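Local structure of putative Acetyltransferase from the GNAT family (Novosphingobium aromaticivorans DSM 12444, 3EC4) at residues A[79-91]-A[192-205]. The protein is a putative GNAT-family acetyltransferase that probably transfers an acyl group, as its relatives do from acyl-coenzyme A, to an unidentified acceptor. Numbering follows the deposited sequence.
Sequences IRVAPLLQMIADG and VPYLHSYASNASAI
Pro83 O is gripped by two donors: Ala199 N at 2.9 Å, which stands above the carbonyl plane, and a water that bridges on to Ser200 N. From here the two strands stay paired, antiparallel, as far as Ala89, whose N reaches Pro193 O at 2.8 Å; between these ends Leu85 pairs with Ser197 and Met87 with Leu195, each through two backbone bonds. On the side of the sheet bearing Gln86 and His196, the two side chains lie side by side. With CG anti to the backbone N (chi1 -174°), the glutamine extends along the imidazole, and its NE2 donates to His196 NE2 at 3.0 Å. The bond is nearly straight and lies in the amide plane, yet meets the ring 34° out of its plane. The same NE2 also donates to Leu8 O, while OE1 accepts from Arg216, so both ends of the amide are held. This pairing belongs to the central mixed sheet of the GNAT fold, where strand 76-88 is inserted between strands 192-198 and 214-226. On the other side of the sheet, helix 202-210 lies against Leu85 and Met87: Leu85 CD2 meets Ile205 CD1 at 3.7 Å, and the selenomethionine chain, bent at chi3 (76°), brings CE to Ile205 CG2. Asn201 is the N-cap of this helix, its OD1 accepting from Ala204 N. The Tyr198 ring reaches back past its pair partner Leu84 along strand 76-88: Ala82 CB sits at its edge, 3.7 Å from CE1, and Arg80 NH2 donates to the tyrosine OH at 3.2 Å. At the far end Val192 CG1 presses tightly on Ile88 CG1, 3.5 Å away.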
ATOM      1  N   ILE A  79      -2.777 -18.788  -0.834  1.00 22.47           N
ATOM      2  CA  ILE A  79      -2.919 -18.720   0.647  1.00 23.72           C
ATOM      3  C   ILE A  79      -4.136 -17.844   1.013  1.00 24.42           C
ATOM      4  O   ILE A  79      -4.955 -18.218   1.857  1.00 23.43           O
ATOM      5  CB  ILE A  79      -1.644 -18.121   1.294  1.00 23.31           C
ATOM      6  CG1 ILE A  79      -0.405 -19.016   1.033  1.00 23.35           C
ATOM      7  CG2 ILE A  79      -1.831 -17.887   2.812  1.00 24.29           C
ATOM      8  CD1 ILE A  79       0.896 -18.458   1.615  1.00 26.97           C
ATOM      9  N   ARG A  80      -4.230 -16.691   0.372  1.00 24.42           N
ATOM     10  CA  ARG A  80      -5.353 -15.761   0.535  1.00 24.14           C
ATOM     11  C   ARG A  80      -5.792 -15.122  -0.789  1.00 25.11           C
ATOM     12  O   ARG A  80      -4.979 -14.940  -1.709  1.00 25.29           O
ATOM     13  CB  ARG A  80      -4.987 -14.633   1.501  1.00 24.86           C
ATOM     14  CG  ARG A  80      -4.996 -14.970   2.969  1.00 26.54           C
ATOM     15  CD  ARG A  80      -4.455 -13.838   3.799  1.00 26.27           C
ATOM     16  NE  ARG A  80      -5.349 -12.681   3.795  1.00 27.93           N
ATOM     17  CZ  ARG A  80      -5.039 -11.463   4.215  1.00 24.62           C
ATOM     18  NH1 ARG A  80      -3.831 -11.174   4.682  1.00 26.93           N
ATOM     19  NH2 ARG A  80      -5.959 -10.529   4.174  1.00 24.87           N
ATOM     20  N   VAL A  81      -7.081 -14.774  -0.865  1.00 24.38           N
ATOM     21  CA  VAL A  81      -7.630 -13.971  -1.950  0.50 24.43           C
ATOM     22  C   VAL A  81      -8.580 -12.928  -1.381  1.00 26.72           C
ATOM     23  O   VAL A  81      -9.609 -13.264  -0.816  1.00 27.00           O
ATOM     24  CB  VAL A  81      -8.380 -14.800  -3.033  0.50 24.49           C
ATOM     25  CG1 VAL A  81      -8.572 -13.931  -4.311  0.50 20.06           C
ATOM     26  CG2 VAL A  81      -7.606 -16.041  -3.355  0.50 20.53           C
ATOM     27  N   ALA A  82      -8.225 -11.665  -1.550  1.00 25.91           N
ATOM     28  CA  ALA A  82      -8.890 -10.551  -0.927  1.00 27.21           C
ATOM     29  C   ALA A  82      -9.502  -9.591  -1.971  1.00 26.98           C
ATOM     30  O   ALA A  82      -8.781  -8.907  -2.665  1.00 27.59           O
ATOM     31  CB  ALA A  82      -7.862  -9.811  -0.060  1.00 25.82           C
ATOM     32  N   PRO A  83     -10.828  -9.562  -2.087  1.00 27.21           N
ATOM     33  CA  PRO A  83     -11.465  -8.562  -2.907  1.00 28.39           C
ATOM     34  C   PRO A  83     -11.174  -7.160  -2.365  1.00 27.10           C
ATOM     35  O   PRO A  83     -11.350  -6.876  -1.163  1.00 26.30           O
ATOM     36  CB  PRO A  83     -12.950  -8.901  -2.791  1.00 30.06           C
ATOM     37  CG  PRO A  83     -12.941 -10.397  -2.424  1.00 28.79           C
ATOM     38  CD  PRO A  83     -11.805 -10.475  -1.480  1.00 29.25           C
ATOM     39  N   LEU A  84     -10.762  -6.296  -3.272  1.00 26.08           N
ATOM     40  CA  LEU A  84     -10.488  -4.880  -2.952  1.00 25.66           C
ATOM     41  C   LEU A  84     -11.395  -3.926  -3.705  1.00 27.32           C
ATOM     42  O   LEU A  84     -11.880  -4.231  -4.803  1.00 24.82           O
ATOM     43  CB  LEU A  84      -9.043  -4.510  -3.309  1.00 25.42           C
ATOM     44  CG  LEU A  84      -7.961  -5.416  -2.774  1.00 26.41           C
ATOM     45  CD1 LEU A  84      -6.573  -4.958  -3.305  1.00 23.07           C
ATOM     46  CD2 LEU A  84      -7.998  -5.501  -1.219  1.00 23.18           C
ATOM     47  N   LEU A  85     -11.540  -2.715  -3.152  1.00 27.50           N
ATOM     48  CA  LEU A  85     -12.145  -1.614  -3.883  1.00 27.20           C
ATOM     49  C   LEU A  85     -11.017  -0.621  -4.047  1.00 26.63           C
ATOM     50  O   LEU A  85     -10.455  -0.157  -3.043  1.00 26.70           O
ATOM     51  CB  LEU A  85     -13.325  -0.990  -3.121  1.00 29.97           C
ATOM     52  CG  LEU A  85     -13.971   0.227  -3.827  1.00 29.58           C
ATOM     53  CD1 LEU A  85     -14.593  -0.126  -5.198  1.00 25.06           C
ATOM     54  CD2 LEU A  85     -14.968   0.951  -2.943  1.00 28.37           C
ATOM     55  N   GLN A  86     -10.654  -0.345  -5.286  1.00 24.68           N
ATOM     56  CA  GLN A  86      -9.663   0.710  -5.556  1.00 26.14           C
ATOM     57  C   GLN A  86     -10.335   2.063  -5.700  1.00 28.03           C
ATOM     58  O   GLN A  86     -11.332   2.183  -6.412  1.00 27.25           O
ATOM     59  CB  GLN A  86      -8.875   0.358  -6.819  1.00 25.21           C
ATOM     60  CG  GLN A  86      -7.736   1.309  -7.102  1.00 23.93           C
ATOM     61  CD  GLN A  86      -7.094   0.987  -8.448  1.00 26.60           C
ATOM     62  OE1 GLN A  86      -7.574   1.445  -9.467  1.00 28.41           O
ATOM     63  NE2 GLN A  86      -6.058   0.165  -8.450  1.00 26.91           N
HETATM   64  N   MSE A  87      -9.786   3.086  -5.032  1.00 26.30           N
HETATM   65  CA  MSE A  87     -10.375   4.437  -4.950  1.00 25.44           C
HETATM   66  C   MSE A  87      -9.379   5.516  -5.348  1.00 26.11           C
HETATM   67  O   MSE A  87      -8.192   5.340  -5.175  1.00 24.60           O
HETATM   68  CB  MSE A  87     -10.918   4.723  -3.530  1.00 26.51           C
HETATM   69  CG  MSE A  87     -11.804   3.627  -3.051  1.00 27.14           C
HETATM   70 SE   MSE A  87     -12.637   3.939  -1.368  0.75 25.31          SE
HETATM   71  CE  MSE A  87     -14.022   5.185  -1.912  1.00 27.74           C
ATOM     72  N   ILE A  88      -9.888   6.603  -5.914  1.00 25.31           N
ATOM     73  CA  ILE A  88      -9.073   7.684  -6.432  1.00 24.72           C
ATOM     74  C   ILE A  88      -9.575   9.006  -5.903  1.00 26.42           C
ATOM     75  O   ILE A  88     -10.780   9.224  -5.806  1.00 25.17           O
ATOM     76  CB  ILE A  88      -9.019   7.620  -8.002  1.00 23.65           C
ATOM     77  CG1 ILE A  88      -7.927   8.516  -8.591  1.00 27.86           C
ATOM     78  CG2 ILE A  88     -10.353   7.925  -8.626  1.00 27.11           C
ATOM     79  CD1 ILE A  88      -7.700   8.233 -10.128  1.00 25.08           C
ATOM     80  N   ALA A  89      -8.647   9.901  -5.592  1.00 25.35           N
ATOM     81  CA  ALA A  89      -9.020  11.243  -5.163  1.00 27.38           C
ATOM     82  C   ALA A  89      -8.580  12.250  -6.223  1.00 29.95           C
ATOM     83  O   ALA A  89      -7.554  12.899  -6.060  1.00 26.72           O
ATOM     84  CB  ALA A  89      -8.416  11.586  -3.777  1.00 26.77           C
ATOM     85  N   ASP A  90      -9.357  12.375  -7.302  1.00 27.90           N
ATOM     86  CA  ASP A  90      -8.936  13.238  -8.411  1.00 28.57           C
ATOM     87  C   ASP A  90      -9.637  14.580  -8.437  1.00 32.36           C
ATOM     88  O   ASP A  90      -9.476  15.352  -9.411  1.00 34.04           O
ATOM     89  CB  ASP A  90      -9.060  12.546  -9.762  1.00 29.37           C
ATOM     90  CG  ASP A  90     -10.454  11.977 -10.033  1.00 35.68           C
ATOM     91  OD1 ASP A  90     -11.369  12.087  -9.187  1.00 35.68           O
ATOM     92  OD2 ASP A  90     -10.594  11.356 -11.101  1.00 43.07           O
ATOM     93  N   GLY A  91     -10.362  14.896  -7.371  1.00 33.86           N
ATOM     94  CA  GLY A  91     -10.927  16.244  -7.169  1.00 33.61           C
ATOM     95  C   GLY A  91     -10.016  17.089  -6.305  1.00 31.78           C
ATOM     96  O   GLY A  91      -9.009  16.631  -5.814  1.00 35.07           O
ATOM     97  N   VAL A 192      -2.149  12.622  -8.041  1.00 24.59           N
ATOM     98  CA  VAL A 192      -3.449  12.154  -7.694  1.00 25.57           C
ATOM     99  C   VAL A 192      -3.326  10.955  -6.702  1.00 23.95           C
ATOM    100  O   VAL A 192      -2.679   9.905  -7.011  1.00 23.79           O
ATOM    101  CB  VAL A 192      -4.237  11.709  -8.974  1.00 26.88           C
ATOM    102  CG1 VAL A 192      -5.579  11.054  -8.574  1.00 26.67           C
ATOM    103  CG2 VAL A 192      -4.417  12.846 -10.033  1.00 27.06           C
ATOM    104  N   PRO A 193      -3.908  11.103  -5.493  1.00 24.37           N
ATOM    105  CA  PRO A 193      -3.969  10.011  -4.541  1.00 24.72           C
ATOM    106  C   PRO A 193      -4.881   8.912  -4.995  1.00 26.10           C
ATOM    107  O   PRO A 193      -5.915   9.179  -5.603  1.00 25.58           O
ATOM    108  CB  PRO A 193      -4.543  10.663  -3.258  1.00 26.06           C
ATOM    109  CG  PRO A 193      -4.350  12.144  -3.451  1.00 27.58           C
ATOM    110  CD  PRO A 193      -4.458  12.357  -4.915  1.00 26.29           C
ATOM    111  N   TYR A 194      -4.491   7.688  -4.686  1.00 25.89           N
ATOM    112  CA  TYR A 194      -5.367   6.513  -4.780  1.00 26.08           C
ATOM    113  C   TYR A 194      -5.083   5.575  -3.616  1.00 24.49           C
ATOM    114  O   TYR A 194      -4.058   5.686  -2.942  1.00 25.62           O
ATOM    115  CB  TYR A 194      -5.165   5.812  -6.129  1.00 25.31           C
ATOM    116  CG  TYR A 194      -3.977   4.905  -6.175  1.00 24.37           C
ATOM    117  CD1 TYR A 194      -2.707   5.409  -6.395  1.00 25.36           C
ATOM    118  CD2 TYR A 194      -4.135   3.540  -6.068  1.00 29.44           C
ATOM    119  CE1 TYR A 194      -1.601   4.552  -6.425  1.00 25.08           C
ATOM    120  CE2 TYR A 194      -3.076   2.700  -6.118  1.00 25.41           C
ATOM    121  CZ  TYR A 194      -1.795   3.220  -6.296  1.00 24.70           C
ATOM    122  OH  TYR A 194      -0.719   2.361  -6.350  1.00 27.21           O
ATOM    123  N   LEU A 195      -5.978   4.622  -3.383  1.00 25.47           N
ATOM    124  CA  LEU A 195      -5.788   3.642  -2.344  1.00 25.97           C
ATOM    125  C   LEU A 195      -6.629   2.445  -2.639  1.00 26.49           C
ATOM    126  O   LEU A 195      -7.470   2.467  -3.513  1.00 26.78           O
ATOM    127  CB  LEU A 195      -6.130   4.214  -0.967  1.00 27.36           C
ATOM    128  CG  LEU A 195      -7.562   4.764  -0.761  1.00 28.21           C
ATOM    129  CD1 LEU A 195      -8.568   3.638  -0.531  1.00 25.38           C
ATOM    130  CD2 LEU A 195      -7.623   5.803   0.386  1.00 27.25           C
ATOM    131  N   HIS A 196      -6.351   1.376  -1.928  1.00 28.27           N
ATOM    132  CA  HIS A 196      -7.206   0.202  -1.920  1.00 28.30           C
ATOM    133  C   HIS A 196      -7.793   0.023  -0.542  1.00 29.66           C
ATOM    134  O   HIS A 196      -7.087   0.208   0.466  1.00 33.28           O
ATOM    135  CB  HIS A 196      -6.428  -1.082  -2.277  1.00 29.92           C
ATOM    136  CG  HIS A 196      -5.863  -1.086  -3.667  1.00 31.44           C
ATOM    137  ND1 HIS A 196      -4.552  -0.765  -3.937  1.00 36.53           N
ATOM    138  CD2 HIS A 196      -6.442  -1.334  -4.872  1.00 35.23           C
ATOM    139  CE1 HIS A 196      -4.342  -0.826  -5.242  1.00 32.75           C
ATOM    140  NE2 HIS A 196      -5.470  -1.184  -5.828  1.00 32.45           N
ATOM    141  N   SER A 197      -9.066  -0.352  -0.483  1.00 28.94           N
ATOM    142  CA  SER A 197      -9.678  -0.862   0.739  1.00 28.72           C
ATOM    143  C   SER A 197     -10.034  -2.309   0.500  1.00 27.84           C
ATOM    144  O   SER A 197     -10.341  -2.639  -0.609  1.00 27.50           O
ATOM    145  CB  SER A 197     -10.970  -0.113   1.006  1.00 29.71           C
ATOM    146  OG  SER A 197     -11.591  -0.503   2.233  1.00 34.14           O
ATOM    147  N   TYR A 198     -10.152  -3.108   1.553  1.00 26.82           N
ATOM    148  CA  TYR A 198     -10.869  -4.356   1.426  1.00 27.83           C
ATOM    149  C   TYR A 198     -12.283  -3.984   1.011  1.00 29.68           C
ATOM    150  O   TYR A 198     -12.820  -2.989   1.522  1.00 29.35           O
ATOM    151  CB  TYR A 198     -10.874  -5.144   2.738  1.00 28.67           C
ATOM    152  CG  TYR A 198      -9.528  -5.701   3.078  1.00 25.79           C
ATOM    153  CD1 TYR A 198      -9.101  -6.887   2.489  1.00 31.25           C
ATOM    154  CD2 TYR A 198      -8.648  -5.033   3.907  1.00 33.26           C
ATOM    155  CE1 TYR A 198      -7.891  -7.415   2.756  1.00 32.79           C
ATOM    156  CE2 TYR A 198      -7.382  -5.576   4.189  1.00 35.37           C
ATOM    157  CZ  TYR A 198      -7.017  -6.760   3.585  1.00 30.73           C
ATOM    158  OH  TYR A 198      -5.804  -7.358   3.834  1.00 35.19           O
ATOM    159  N   ALA A 199     -12.873  -4.752   0.080  1.00 28.15           N
ATOM    160  CA  ALA A 199     -14.239  -4.474  -0.390  1.00 27.45           C
ATOM    161  C   ALA A 199     -15.224  -4.630   0.743  1.00 28.50           C
ATOM    162  O   ALA A 199     -16.301  -4.005   0.750  1.00 29.53           O
ATOM    163  CB  ALA A 199     -14.621  -5.393  -1.541  1.00 27.55           C
ATOM    164  N   SER A 200     -14.874  -5.506   1.682  1.00 28.86           N
ATOM    165  CA  SER A 200     -15.675  -5.764   2.868  1.00 30.16           C
ATOM    166  C   SER A 200     -15.746  -4.621   3.888  1.00 30.56           C
ATOM    167  O   SER A 200     -16.609  -4.656   4.768  1.00 32.03           O
ATOM    168  CB  SER A 200     -15.158  -7.013   3.591  1.00 30.12           C
ATOM    169  OG  SER A 200     -13.918  -6.727   4.261  1.00 30.50           O
ATOM    170  N   ASN A 201     -14.845  -3.649   3.812  1.00 31.44           N
ATOM    171  CA  ASN A 201     -14.735  -2.641   4.848  1.00 32.08           C
ATOM    172  C   ASN A 201     -15.626  -1.421   4.569  1.00 32.13           C
ATOM    173  O   ASN A 201     -15.152  -0.345   4.186  1.00 30.63           O
ATOM    174  CB  ASN A 201     -13.278  -2.297   5.055  1.00 31.28           C
ATOM    175  CG  ASN A 201     -13.011  -1.607   6.378  1.00 35.59           C
ATOM    176  OD1 ASN A 201     -13.925  -1.108   7.035  1.00 34.18           O
ATOM    177  ND2 ASN A 201     -11.738  -1.526   6.739  1.00 36.49           N
ATOM    178  N   ALA A 202     -16.912  -1.610   4.824  1.00 32.36           N
ATOM    179  CA  ALA A 202     -17.954  -0.606   4.570  1.00 32.32           C
ATOM    180  C   ALA A 202     -17.615   0.740   5.248  1.00 34.10           C
ATOM    181  O   ALA A 202     -17.659   1.802   4.619  1.00 32.77           O
ATOM    182  CB  ALA A 202     -19.357  -1.138   5.019  1.00 33.49           C
ATOM    183  N   SER A 203     -17.198   0.650   6.505  1.00 35.01           N
ATOM    184  CA  SER A 203     -16.818   1.791   7.307  1.00 35.74           C
ATOM    185  C   SER A 203     -15.664   2.613   6.703  1.00 34.38           C
ATOM    186  O   SER A 203     -15.735   3.858   6.607  1.00 31.83           O
ATOM    187  CB  SER A 203     -16.439   1.300   8.702  1.00 36.72           C
ATOM    188  OG  SER A 203     -15.956   2.371   9.470  1.00 47.86           O
ATOM    189  N   ALA A 204     -14.599   1.915   6.352  1.00 30.60           N
ATOM    190  CA  ALA A 204     -13.401   2.518   5.748  1.00 28.83           C
ATOM    191  C   ALA A 204     -13.751   3.184   4.437  1.00 29.67           C
ATOM    192  O   ALA A 204     -13.288   4.286   4.150  1.00 28.17           O
ATOM    193  CB  ALA A 204     -12.287   1.443   5.552  1.00 27.64           C
ATOM    194  N   ILE A 205     -14.528   2.520   3.599  1.00 28.65           N
ATOM    195  CA  ILE A 205     -14.961   3.130   2.305  1.00 27.46           C
ATOM    196  C   ILE A 205     -15.718   4.448   2.513  1.00 29.16           C
ATOM    197  O   ILE A 205     -15.511   5.409   1.804  1.00 27.83           O
ATOM    198  CB  ILE A 205     -15.762   2.099   1.455  1.00 30.27           C
ATOM    199  CG1 ILE A 205     -14.837   0.910   1.046  1.00 26.65           C
ATOM    200  CG2 ILE A 205     -16.475   2.724   0.250  1.00 27.68           C
ATOM    201  CD1 ILE A 205     -15.602  -0.291   0.516  1.00 30.11           C
TER
HETATM  202  O   HOH W   1     -12.829  -7.773   0.994  1.00 16.51           O